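Local structure of transcriptional regulator, MarR family (Silicibacter pomeroyi DSS-3, 3BJ6) at residues A[48-53]-A[98-103]; A[41-46]-A[106-111]. The protein probably binds DNA and regulates transcription as a two-subunit winged helix-turn-helix protein of the MarR family. All blocks are in the same frame, centred on the assembly; numbering follows the deposited sequence.

Contact 1 of 2, residues A[48-53]-A[98-103]; sequences GLSLTP and YWLTPR
Helix 40-51 ends beside strand 97-100, and the CA atoms nearest each other across the segments are those of Pro53, just past the helix, and Trp99, 5.2 Å apart. No direct hydrogen bond joins residues 48-53 to residues 98-103. A water does so instead: it donates to Leu49 O at 2.9 Å and accepts from Leu100 N. The last helical turn closes with Thr52 N bonded to Gly48 O, and Thr52 is the first residue to leave helical angles.

Leu49 points at the strand. Its CG lies anti to the carbonyl carbon (chi1 -68°), and both its methyls, CD1 and CD2, come to 4.0 Å from Tyr98 CB. Leu49 CD2 also comes to 3.5 Å from Tyr98 O. Leu49 CB meets Leu100 CG at 4.0 Å. Leu100 CD1 reaches further, to 3.6 Å from Ser50 CA, so it lies against the helix backbone. Pro53 packs against the pyrrole part of the Trp99 ring. Pro53 CB is 3.7 Å from Trp99 CD1, and the Pro53 carbonyl carbon sits over one ring face, offset toward the rim. Arg87 makes a cation-pi contact with the same ring.

Tyr98 pairs by backbone hydrogen bonds with Gly54 and Ala55, and Trp99 with Glu85. After a short link the chain enters strand 55-56, an outer strand of a small antiparallel sheet. This is the arrangement of a winged helix-turn-helix domain, with strands 84-87 and 97-100 forming the wing.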
loop_
_atom_site.group_PDB
_atom_site.type_symbol
_atom_site.label_atom_id
_atom_site.label_comp_id
_atom_site.label_asym_id
_atom_site.label_seq_id
_atom_site.Cartn_x
_atom_site.Cartn_y
_atom_site.Cartn_z
ATOM N N GLY A 48 -4.943 13.716 12.490
ATOM C CA GLY A 48 -5.935 14.543 11.795
ATOM C C GLY A 48 -6.393 15.760 12.597
ATOM O O GLY A 48 -6.444 16.861 12.064
ATOM N N LEU A 49 -6.682 15.578 13.891
ATOM C CA LEU A 49 -7.115 16.696 14.739
ATOM C C LEU A 49 -5.977 17.651 15.096
ATOM O O LEU A 49 -6.215 18.830 15.365
ATOM C CB LEU A 49 -7.815 16.189 16.008
ATOM C CG LEU A 49 -9.155 15.523 15.657
ATOM C CD1 LEU A 49 -9.753 14.736 16.866
ATOM C CD2 LEU A 49 -10.188 16.554 15.152
ATOM N N SER A 50 -4.741 17.150 15.087
ATOM C CA SER A 50 -3.568 18.004 15.251
ATOM C C SER A 50 -3.491 18.969 14.075
ATOM O O SER A 50 -3.225 20.161 14.243
ATOM C CB SER A 50 -2.300 17.145 15.266
ATOM O OG SER A 50 -1.220 17.976 15.612
ATOM N N LEU A 51 -3.756 18.440 12.884
ATOM C CA LEU A 51 -3.677 19.224 11.659
ATOM C C LEU A 51 -4.853 20.177 11.517
ATOM O O LEU A 51 -4.676 21.329 11.084
ATOM C CB LEU A 51 -3.578 18.309 10.435
ATOM C CG LEU A 51 -2.246 17.544 10.398
ATOM C CD1 LEU A 51 -2.329 16.409 9.373
ATOM C CD2 LEU A 51 -1.052 18.507 10.081
ATOM N N THR A 52 -6.052 19.706 11.871
ATOM C CA THR A 52 -7.247 20.563 11.756
ATOM C C THR A 52 -8.056 20.534 13.077
ATOM O O THR A 52 -9.046 19.798 13.167
ATOM C CB THR A 52 -8.148 20.112 10.582
ATOM O OG1 THR A 52 -8.588 18.759 10.803
ATOM C CG2 THR A 52 -7.404 20.111 9.240
ATOM N N PRO A 53 -7.627 21.318 14.099
ATOM C CA PRO A 53 -8.378 21.388 15.358
ATOM C C PRO A 53 -9.816 21.837 15.068
ATOM O O PRO A 53 -10.028 22.680 14.189
ATOM C CB PRO A 53 -7.621 22.470 16.165
ATOM C CG PRO A 53 -6.208 22.423 15.611
ATOM C CD PRO A 53 -6.403 22.158 14.144
ATOM N N TYR A 98 -14.448 18.549 17.085
ATOM C CA TYR A 98 -13.529 17.905 18.025
ATOM C C TYR A 98 -12.164 18.561 18.116
ATOM O O TYR A 98 -11.640 19.037 17.108
ATOM C CB TYR A 98 -13.296 16.433 17.634
ATOM C CG TYR A 98 -14.565 15.646 17.614
ATOM C CD1 TYR A 98 -15.044 15.033 18.777
ATOM C CD2 TYR A 98 -15.335 15.558 16.431
ATOM C CE1 TYR A 98 -16.222 14.310 18.774
ATOM C CE2 TYR A 98 -16.530 14.840 16.418
ATOM C CZ TYR A 98 -16.954 14.230 17.587
ATOM O OH TYR A 98 -18.116 13.515 17.565
ATOM N N TRP A 99 -11.583 18.503 19.317
ATOM C CA TRP A 99 -10.254 19.042 19.585
ATOM C C TRP A 99 -9.441 18.073 20.394
ATOM O O TRP A 99 -9.981 17.441 21.285
ATOM C CB TRP A 99 -10.361 20.323 20.415
ATOM C CG TRP A 99 -10.659 21.588 19.608
ATOM C CD1 TRP A 99 -9.764 22.532 19.206
ATOM C CD2 TRP A 99 -11.932 22.031 19.166
ATOM N NE1 TRP A 99 -10.400 23.542 18.518
ATOM C CE2 TRP A 99 -11.740 23.260 18.486
ATOM C CE3 TRP A 99 -13.223 21.507 19.259
ATOM C CZ2 TRP A 99 -12.797 23.973 17.912
ATOM C CZ3 TRP A 99 -14.260 22.214 18.698
ATOM C CH2 TRP A 99 -14.048 23.429 18.023
ATOM N N LEU A 100 -8.132 18.013 20.157
ATOM C CA LEU A 100 -7.244 17.283 21.066
ATOM C C LEU A 100 -7.327 17.880 22.486
ATOM O O LEU A 100 -7.480 19.106 22.643
ATOM C CB LEU A 100 -5.786 17.375 20.584
ATOM C CG LEU A 100 -5.466 16.646 19.267
ATOM C CD1 LEU A 100 -4.125 17.092 18.720
ATOM C CD2 LEU A 100 -5.491 15.112 19.488
ATOM N N THR A 101 -7.241 17.017 23.501
ATOM C CA THR A 101 -7.004 17.488 24.866
ATOM C C THR A 101 -5.483 17.636 25.047
ATOM O O THR A 101 -4.721 17.199 24.177
ATOM C CB THR A 101 -7.519 16.478 25.901
ATOM O OG1 THR A 101 -6.828 15.230 25.729
ATOM C CG2 THR A 101 -9.020 16.270 25.773
ATOM N N PRO A 102 -5.031 18.297 26.141
ATOM C CA PRO A 102 -3.582 18.350 26.374
ATOM C C PRO A 102 -2.903 16.959 26.382
ATOM O O PRO A 102 -1.809 16.822 25.840
ATOM C CB PRO A 102 -3.463 19.054 27.741
ATOM C CG PRO A 102 -4.693 19.965 27.783
ATOM C CD PRO A 102 -5.784 19.080 27.146
ATOM N N ARG A 103 -3.550 15.950 26.952
ATOM C CA ARG A 103 -3.031 14.552 26.882
ATOM C C ARG A 103 -2.941 14.016 25.453
ATOM O O ARG A 103 -1.927 13.426 25.058
ATOM C CB ARG A 103 -3.890 13.605 27.755
ATOM C CG ARG A 103 -3.347 12.157 27.865
ATOM C CD ARG A 103 -1.862 12.086 28.346
ATOM N NE ARG A 103 -1.350 10.708 28.282
ATOM C CZ ARG A 103 -0.077 10.372 28.042
ATOM N NH1 ARG A 103 0.856 11.314 27.840
ATOM N NH2 ARG A 103 0.266 9.084 27.989
HETATM O O HOH W 1 -7.158 19.605 18.002
#

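Contact 2 of 2, residues A[41-46]-A[106-111]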
loop_
_atom_site.group_PDB
_atom_site.type_symbol
_atom_site.label_atom_id
_atom_site.label_comp_id
_atom_site.label_asym_id
_atom_site.label_seq_id
_atom_site.Cartn_x
_atom_site.Cartn_y
_atom_site.Cartn_z
ATOM N N GLY A 41 -4.938 3.211 14.291
ATOM C CA GLY A 41 -6.171 3.911 13.908
ATOM C C GLY A 41 -6.359 5.151 14.788
ATOM O O GLY A 41 -6.685 6.211 14.286
ATOM N N GLN A 42 -6.173 5.004 16.105
ATOM C CA GLN A 42 -6.266 6.150 17.014
ATOM C C GLN A 42 -5.249 7.262 16.696
ATOM O O GLN A 42 -5.605 8.436 16.693
ATOM C CB GLN A 42 -6.147 5.696 18.476
ATOM C CG GLN A 42 -7.325 4.783 18.902
ATOM C CD GLN A 42 -7.015 3.969 20.181
ATOM O OE1 GLN A 42 -5.938 4.088 20.769
ATOM N NE2 GLN A 42 -7.968 3.117 20.591
ATOM N N ARG A 43 -3.991 6.880 16.426
ATOM C CA ARG A 43 -2.966 7.796 15.944
ATOM C C ARG A 43 -3.448 8.585 14.719
ATOM O O ARG A 43 -3.219 9.764 14.656
ATOM C CB ARG A 43 -1.699 7.011 15.581
ATOM C CG ARG A 43 -0.582 7.837 14.942
ATOM C CD ARG A 43 0.320 6.972 14.046
ATOM N NE ARG A 43 1.281 7.848 13.350
ATOM C CZ ARG A 43 0.991 8.634 12.315
ATOM N NH1 ARG A 43 -0.234 8.650 11.787
ATOM N NH2 ARG A 43 1.941 9.405 11.804
ATOM N N ALA A 44 -4.065 7.923 13.737
ATOM C CA ALA A 44 -4.510 8.598 12.502
ATOM C C ALA A 44 -5.494 9.728 12.866
ATOM O O ALA A 44 -5.395 10.840 12.343
ATOM C CB ALA A 44 -5.205 7.579 11.542
ATOM N N ILE A 45 -6.423 9.448 13.774
ATOM C CA ILE A 45 -7.406 10.469 14.214
ATOM C C ILE A 45 -6.724 11.598 15.008
ATOM O O ILE A 45 -7.030 12.776 14.792
ATOM C CB ILE A 45 -8.610 9.843 14.989
ATOM C CG1 ILE A 45 -9.707 9.387 13.991
ATOM C CG2 ILE A 45 -9.264 10.829 15.974
ATOM C CD1 ILE A 45 -9.247 8.301 13.096
ATOM N N LEU A 46 -5.809 11.256 15.930
ATOM C CA LEU A 46 -5.074 12.304 16.661
ATOM C C LEU A 46 -4.283 13.183 15.706
ATOM O O LEU A 46 -4.215 14.412 15.858
ATOM C CB LEU A 46 -4.141 11.685 17.733
ATOM C CG LEU A 46 -4.838 10.786 18.781
ATOM C CD1 LEU A 46 -3.780 10.147 19.727
ATOM C CD2 LEU A 46 -5.867 11.597 19.597
ATOM N N ALA A 106 -0.037 15.694 23.836
ATOM C CA ALA A 106 1.250 15.130 24.294
ATOM C C ALA A 106 1.551 13.797 23.570
ATOM O O ALA A 106 2.666 13.575 23.108
ATOM C CB ALA A 106 1.270 14.944 25.807
ATOM N N ILE A 107 0.544 12.930 23.486
ATOM C CA ILE A 107 0.696 11.633 22.842
ATOM C C ILE A 107 1.065 11.772 21.346
ATOM O O ILE A 107 2.047 11.187 20.896
ATOM C CB ILE A 107 -0.560 10.784 23.042
ATOM C CG1 ILE A 107 -0.542 10.249 24.482
ATOM C CG2 ILE A 107 -0.584 9.623 22.029
ATOM C CD1 ILE A 107 -1.862 9.597 24.906
ATOM N N ILE A 108 0.315 12.574 20.594
ATOM C CA ILE A 108 0.608 12.640 19.133
ATOM C C ILE A 108 1.958 13.324 18.861
ATOM O O ILE A 108 2.695 12.917 17.958
ATOM C CB ILE A 108 -0.592 13.194 18.260
ATOM C CG1 ILE A 108 -0.312 12.969 16.765
ATOM C CG2 ILE A 108 -0.869 14.670 18.574
ATOM C CD1 ILE A 108 -0.234 11.483 16.359
ATOM N N THR A 109 2.317 14.295 19.709
ATOM C CA THR A 109 3.624 14.948 19.629
ATOM C C THR A 109 4.740 13.942 19.835
ATOM O O THR A 109 5.733 13.945 19.094
ATOM C CB THR A 109 3.749 16.078 20.679
ATOM O OG1 THR A 109 2.736 17.056 20.410
ATOM C CG2 THR A 109 5.103 16.769 20.625
ATOM N N ALA A 110 4.583 13.112 20.863
ATOM C CA ALA A 110 5.575 12.086 21.196
ATOM C C ALA A 110 5.687 11.060 20.075
ATOM O O ALA A 110 6.792 10.688 19.663
ATOM C CB ALA A 110 5.230 11.391 22.535
ATOM N N ILE A 111 4.554 10.606 19.566
ATOM C CA ILE A 111 4.571 9.632 18.470
ATOM C C ILE A 111 5.313 10.193 17.231
ATOM O O ILE A 111 6.192 9.535 16.647
ATOM C CB ILE A 111 3.108 9.194 18.116
ATOM C CG1 ILE A 111 2.521 8.313 19.248
ATOM C CG2 ILE A 111 3.077 8.438 16.771
ATOM C CD1 ILE A 111 0.963 8.060 19.144
#
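Helices 40-51 and 102-123 cross in the winged helix-turn-helix fold of the MarR family. Segments 41-46 and 106-111 meet at a steep angle of -105°, with their axes 10.1 Å apart at the closest point. The contact is buried and largely apolar.

Arg43 leaves its helix with CG anti to the backbone N (chi1 175°) and runs extended from CG to NE. From CB the chain leads to Arg43 CG, which packs on Ile108 CD1 at 3.9 Å and on Ile111 CG2. Arg43 CD lies 4.1 Å from Ile111 CG2, and Arg43 NE 3.9 Å from Ile111 CG2. This methyl approaches the guanidinium obliquely. At the tip, NH1 forms a salt bridge with Glu47, and NH2 forms one with Glu115 and a hydrogen bond to Tyr12 OH of the second subunit. Two acids thus probably balance the positive charge of this buried side chain.

One turn on, Leu46 faces helix 102-123 and packs on Ile107 and Ile108. Leu46 CD1 touches Ile107 CG2 at 4.0 Å, and Leu46 CB meets Ile108 CB. Ile108 has CG1 anti to the backbone N (chi1 -169°) and chi2 near 64°. Together these torsions turn its delta methyl toward the preceding turn of helix 40-51, where Ile108 CD1 rests 3.8 Å from Arg43 O.

Overall arrangement
From the N terminus, the chain passes helices 5-16 and 18-35 before entering helix 40-51. This helix supplies the first half of both contacts: residues 41-46 for contact 2, then residues 48-53, which run just past its end, for contact 1. The chain next makes strand 55-56, helices 57-64 and 68-80, and strand 84-87. It returns along strand 97-100 and closes contact 1, then enters helix 102-123 and closes contact 2. The smaller loop therefore lies within the larger one. Leu100 bridges the two sites: Leu100 CD2 is 3.5 Å from Leu46 CD2. Together the two contacts tie helix 40-51 to the wing sheet and to helix 102-123.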